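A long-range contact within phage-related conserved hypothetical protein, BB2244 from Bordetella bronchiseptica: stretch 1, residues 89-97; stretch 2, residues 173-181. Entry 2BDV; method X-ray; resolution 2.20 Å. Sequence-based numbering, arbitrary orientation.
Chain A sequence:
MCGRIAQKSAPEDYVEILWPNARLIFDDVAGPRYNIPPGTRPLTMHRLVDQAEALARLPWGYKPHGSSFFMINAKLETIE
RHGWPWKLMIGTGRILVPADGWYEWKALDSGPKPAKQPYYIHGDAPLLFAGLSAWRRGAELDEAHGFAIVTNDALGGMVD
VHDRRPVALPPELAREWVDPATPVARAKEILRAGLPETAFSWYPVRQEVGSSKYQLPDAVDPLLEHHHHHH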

HETATM    1  N   MSE A  89       5.386  -2.762  14.381  1.00 25.85           N
HETATM    2  CA  MSE A  89       6.025  -2.129  13.238  1.00 26.40           C
HETATM    3  C   MSE A  89       5.745  -0.638  13.121  1.00 24.34           C
HETATM    4  O   MSE A  89       6.452   0.068  12.411  1.00 24.38           O
HETATM    5  CB  MSE A  89       5.564  -2.824  11.961  1.00 31.20           C
HETATM    6  CG  MSE A  89       6.026  -4.260  11.842  1.00 36.49           C
HETATM    7 SE   MSE A  89       4.983  -5.245  10.531  1.00 49.32          SE
HETATM    8  CE  MSE A  89       3.819  -6.175  11.760  1.00 42.80           C
ATOM      9  N   ILE A  90       4.714  -0.164  13.815  1.00 23.50           N
ATOM     10  CA  ILE A  90       4.351   1.240  13.756  1.00 21.40           C
ATOM     11  C   ILE A  90       5.509   2.145  14.182  1.00 21.79           C
ATOM     12  O   ILE A  90       5.582   3.309  13.788  1.00 20.51           O
ATOM     13  CB  ILE A  90       3.119   1.525  14.638  1.00 22.46           C
ATOM     14  CG1 ILE A  90       2.689   2.981  14.462  1.00 22.14           C
ATOM     15  CG2 ILE A  90       3.417   1.184  16.095  1.00 18.77           C
ATOM     16  CD1 ILE A  90       2.363   3.327  13.012  1.00 23.52           C
ATOM     17  N   GLY A  91       6.429   1.598  14.969  1.00 20.99           N
ATOM     18  CA  GLY A  91       7.564   2.383  15.421  1.00 19.82           C
ATOM     19  C   GLY A  91       8.769   2.353  14.500  1.00 19.15           C
ATOM     20  O   GLY A  91       9.321   3.400  14.166  1.00 18.22           O
ATOM     21  N   THR A  92       9.148   1.159  14.047  1.00 21.47           N
ATOM     22  CA  THR A  92      10.336   0.987  13.209  1.00 20.98           C
ATOM     23  C   THR A  92      10.151   0.360  11.821  1.00 20.75           C
ATOM     24  O   THR A  92      11.128   0.161  11.099  1.00 22.95           O
ATOM     25  CB  THR A  92      11.365   0.141  13.979  1.00 24.20           C
ATOM     26  OG1 THR A  92      10.852  -1.191  14.168  1.00 25.56           O
ATOM     27  CG2 THR A  92      11.611   0.750  15.346  1.00 22.59           C
ATOM     28  N   GLY A  93       8.919   0.046  11.440  1.00 19.34           N
ATOM     29  CA  GLY A  93       8.710  -0.548  10.132  1.00 18.52           C
ATOM     30  C   GLY A  93       7.902   0.291   9.153  1.00 18.42           C
ATOM     31  O   GLY A  93       7.383  -0.243   8.178  1.00 20.15           O
ATOM     32  N   ARG A  94       7.805   1.598   9.394  1.00 19.43           N
ATOM     33  CA  ARG A  94       7.032   2.487   8.523  1.00 19.29           C
ATOM     34  C   ARG A  94       7.665   2.712   7.147  1.00 18.84           C
ATOM     35  O   ARG A  94       8.810   3.153   7.034  1.00 19.20           O
ATOM     36  CB  ARG A  94       6.807   3.845   9.204  1.00 18.77           C
ATOM     37  CG  ARG A  94       6.070   3.780  10.546  1.00 19.66           C
ATOM     38  CD  ARG A  94       5.688   5.186  11.039  1.00 20.26           C
ATOM     39  NE  ARG A  94       6.862   6.036  11.243  1.00 15.79           N
ATOM     40  CZ  ARG A  94       7.489   6.189  12.405  1.00 14.67           C
ATOM     41  NH1 ARG A  94       7.058   5.556  13.493  1.00 16.13           N
ATOM     42  NH2 ARG A  94       8.556   6.964  12.472  1.00 15.15           N
ATOM     43  N   ILE A  95       6.907   2.398   6.103  1.00 17.60           N
ATOM     44  CA  ILE A  95       7.374   2.570   4.734  1.00 17.72           C
ATOM     45  C   ILE A  95       6.272   3.180   3.871  1.00 17.14           C
ATOM     46  O   ILE A  95       5.125   3.320   4.300  1.00 16.44           O
ATOM     47  CB  ILE A  95       7.767   1.216   4.092  1.00 16.72           C
ATOM     48  CG1 ILE A  95       6.512   0.377   3.823  1.00 15.96           C
ATOM     49  CG2 ILE A  95       8.704   0.450   5.018  1.00 17.94           C
ATOM     50  CD1 ILE A  95       6.713  -0.772   2.821  1.00 14.24           C
ATOM     51  N   LEU A  96       6.637   3.532   2.649  1.00 16.71           N
ATOM     52  CA  LEU A  96       5.691   4.080   1.702  1.00 17.13           C
ATOM     53  C   LEU A  96       5.736   3.189   0.466  1.00 16.20           C
ATOM     54  O   LEU A  96       6.794   2.683   0.093  1.00 13.36           O
ATOM     55  CB  LEU A  96       6.067   5.517   1.326  1.00 14.84           C
ATOM     56  CG  LEU A  96       6.013   6.499   2.495  1.00 16.35           C
ATOM     57  CD1 LEU A  96       6.830   7.737   2.197  1.00 15.23           C
ATOM     58  CD2 LEU A  96       4.552   6.855   2.773  1.00 16.26           C
ATOM     59  N   VAL A  97       4.573   2.978  -0.143  1.00 16.21           N
ATOM     60  CA  VAL A  97       4.470   2.183  -1.356  1.00 14.72           C
ATOM     61  C   VAL A  97       3.902   3.080  -2.444  1.00 16.59           C
ATOM     62  O   VAL A  97       2.705   3.396  -2.442  1.00 18.22           O
ATOM     63  CB  VAL A  97       3.513   0.983  -1.197  1.00 14.15           C
ATOM     64  CG1 VAL A  97       3.425   0.230  -2.517  1.00 11.57           C
ATOM     65  CG2 VAL A  97       4.001   0.051  -0.096  1.00 11.50           C
ATOM     66  N   LEU A 173       3.435  14.957   4.631  1.00 23.24           N
ATOM     67  CA  LEU A 173       3.132  14.001   5.686  1.00 22.44           C
ATOM     68  C   LEU A 173       3.822  12.667   5.431  1.00 22.07           C
ATOM     69  O   LEU A 173       4.183  11.948   6.362  1.00 22.66           O
ATOM     70  CB  LEU A 173       1.615  13.807   5.795  1.00 18.41           C
ATOM     71  CG  LEU A 173       0.816  15.036   6.236  1.00 18.21           C
ATOM     72  CD1 LEU A 173      -0.676  14.724   6.288  1.00 17.65           C
ATOM     73  CD2 LEU A 173       1.303  15.473   7.612  1.00 17.57           C
ATOM     74  N   ALA A 174       4.009  12.355   4.158  1.00 21.67           N
ATOM     75  CA  ALA A 174       4.656  11.122   3.749  1.00 21.89           C
ATOM     76  C   ALA A 174       6.104  11.119   4.235  1.00 20.95           C
ATOM     77  O   ALA A 174       6.613  10.089   4.680  1.00 19.21           O
ATOM     78  CB  ALA A 174       4.605  10.991   2.232  1.00 19.03           C
ATOM     79  N   ARG A 175       6.769  12.267   4.133  1.00 20.22           N
ATOM     80  CA  ARG A 175       8.151  12.383   4.586  1.00 21.36           C
ATOM     81  C   ARG A 175       8.207  12.190   6.086  1.00 19.45           C
ATOM     82  O   ARG A 175       9.089  11.511   6.594  1.00 18.69           O
ATOM     83  CB  ARG A 175       8.733  13.761   4.251  1.00 22.71           C
ATOM     84  CG  ARG A 175       8.891  14.014   2.778  1.00 26.90           C
ATOM     85  CD  ARG A 175       9.181  15.472   2.469  1.00 27.82           C
ATOM     86  NE  ARG A 175       8.797  15.728   1.085  1.00 34.22           N
ATOM     87  CZ  ARG A 175       8.023  16.729   0.692  1.00 33.62           C
ATOM     88  NH1 ARG A 175       7.550  17.596   1.580  1.00 33.18           N
ATOM     89  NH2 ARG A 175       7.696  16.835  -0.588  1.00 36.80           N
ATOM     90  N   GLU A 176       7.267  12.793   6.801  1.00 20.27           N
ATOM     91  CA  GLU A 176       7.262  12.650   8.249  1.00 22.13           C
ATOM     92  C   GLU A 176       7.046  11.186   8.618  1.00 21.29           C
ATOM     93  O   GLU A 176       7.682  10.682   9.532  1.00 21.78           O
ATOM     94  CB  GLU A 176       6.164  13.501   8.859  1.00 24.54           C
ATOM     95  CG  GLU A 176       6.584  14.226  10.114  1.00 28.10           C
ATOM     96  CD  GLU A 176       5.449  15.054  10.662  1.00 30.43           C
ATOM     97  OE1 GLU A 176       4.637  15.528   9.841  1.00 32.85           O
ATOM     98  OE2 GLU A 176       5.367  15.238  11.895  1.00 33.64           O
ATOM     99  N   TRP A 177       6.157  10.508   7.894  1.00 20.07           N
ATOM    100  CA  TRP A 177       5.878   9.105   8.160  1.00 20.68           C
ATOM    101  C   TRP A 177       7.127   8.219   8.068  1.00 20.82           C
ATOM    102  O   TRP A 177       7.371   7.410   8.956  1.00 19.53           O
ATOM    103  CB  TRP A 177       4.787   8.604   7.200  1.00 21.96           C
ATOM    104  CG  TRP A 177       4.494   7.116   7.258  1.00 18.90           C
ATOM    105  CD1 TRP A 177       4.914   6.162   6.368  1.00 19.83           C
ATOM    106  CD2 TRP A 177       3.675   6.434   8.216  1.00 19.18           C
ATOM    107  NE1 TRP A 177       4.402   4.931   6.710  1.00 18.56           N
ATOM    108  CE2 TRP A 177       3.644   5.067   7.842  1.00 19.66           C
ATOM    109  CE3 TRP A 177       2.966   6.841   9.357  1.00 17.24           C
ATOM    110  CZ2 TRP A 177       2.924   4.106   8.568  1.00 17.19           C
ATOM    111  CZ3 TRP A 177       2.253   5.886  10.076  1.00 16.55           C
ATOM    112  CH2 TRP A 177       2.240   4.533   9.678  1.00 16.35           C
ATOM    113  N   VAL A 178       7.932   8.385   7.018  1.00 21.71           N
ATOM    114  CA  VAL A 178       9.132   7.559   6.846  1.00 23.49           C
ATOM    115  C   VAL A 178      10.338   7.980   7.715  1.00 23.49           C
ATOM    116  O   VAL A 178      11.303   7.225   7.848  1.00 23.92           O
ATOM    117  CB  VAL A 178       9.569   7.517   5.346  1.00 25.71           C
ATOM    118  CG1 VAL A 178       9.954   8.920   4.867  1.00 27.47           C
ATOM    119  CG2 VAL A 178      10.759   6.576   5.167  1.00 28.67           C
ATOM    120  N   ASP A 179      10.264   9.173   8.306  1.00 23.03           N
ATOM    121  CA  ASP A 179      11.321   9.735   9.164  1.00 23.04           C
ATOM    122  C   ASP A 179      11.413   8.968  10.488  1.00 24.83           C
ATOM    123  O   ASP A 179      10.542   9.092  11.356  1.00 25.74           O
ATOM    124  CB  ASP A 179      11.024  11.224   9.431  1.00 23.79           C
ATOM    125  CG  ASP A 179      12.210  11.983  10.043  1.00 25.77           C
ATOM    126  OD1 ASP A 179      12.246  13.228   9.895  1.00 26.49           O
ATOM    127  OD2 ASP A 179      13.085  11.357  10.677  1.00 24.36           O
ATOM    128  N   PRO A 180      12.482   8.178  10.665  1.00 24.07           N
ATOM    129  CA  PRO A 180      12.684   7.390  11.883  1.00 24.08           C
ATOM    130  C   PRO A 180      12.627   8.220  13.172  1.00 24.65           C
ATOM    131  O   PRO A 180      12.389   7.683  14.253  1.00 21.46           O
ATOM    132  CB  PRO A 180      14.046   6.741  11.648  1.00 23.61           C
ATOM    133  CG  PRO A 180      14.755   7.732  10.796  1.00 25.57           C
ATOM    134  CD  PRO A 180      13.691   8.170   9.822  1.00 25.13           C
ATOM    135  N   ALA A 181      12.825   9.529  13.045  1.00 24.66           N
ATOM    136  CA  ALA A 181      12.804  10.419  14.198  1.00 25.28           C
ATOM    137  C   ALA A 181      11.393  10.726  14.705  1.00 26.64           C
ATOM    138  O   ALA A 181      11.212  11.073  15.874  1.00 27.27           O
ATOM    139  CB  ALA A 181      13.525  11.720  13.861  1.00 23.00           C
TER

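The most unusual feature of this contact is the reciprocal bonding of Arg 94 and Trp 177: each side chain reaches across to a backbone carbonyl of the other stretch, and the two pack against each other on the way. Arg 94 points its CA-to-CB bond toward the helix, and its chain (chi1 m, chi2 t, chi3 m) runs over the indole so that CD sits 3.5 Å from the centroid of the six-membered ring of Trp 177, almost on the ring normal, in a CH-pi contact. The charged end lies farther off, so any cation-pi attraction is at most weak.

Farther out above the same face, the guanidinium serves the end of the helix and the turn after it: Trp 177 O, near the helix end, has no amide of a following turn to accept from. Arg 94 NE donates a short hydrogen bond of 2.7 Å to Trp 177 O, and Arg 94 NH2 a weak one of 3.1 Å to Asp 179 O. Arg 94 NH1 turns back to its own stretch, donating to Ile 90 O at 2.7 Å. Arginine suits this buried site because its several N-H groups can satisfy separate carbonyls while its methylenes cover an aromatic face.

Tryptophan is equally well matched. With chi1 t, its indole extends to the strand, and Trp 177 NE1 donates to Ile 95 O at 3.0 Å, leaving the rest of the ring for apolar packing. Ile 90 CD1 meets Trp 177 CH2 at 3.5 Å, and Leu 96 CD2 approaches Trp 177 CD1 at 3.7 Å.

Leu 96 also packs its CD1 against Ala 174 CB at 3.9 Å and Val 178 CB at 4.2 Å. The contact buries 446 Å² in all, most of it on Trp 177, Arg 94 and Leu 96; the apolar Ile 90 and Val 178 suit this buried setting, having no polar side-chain group to satisfy.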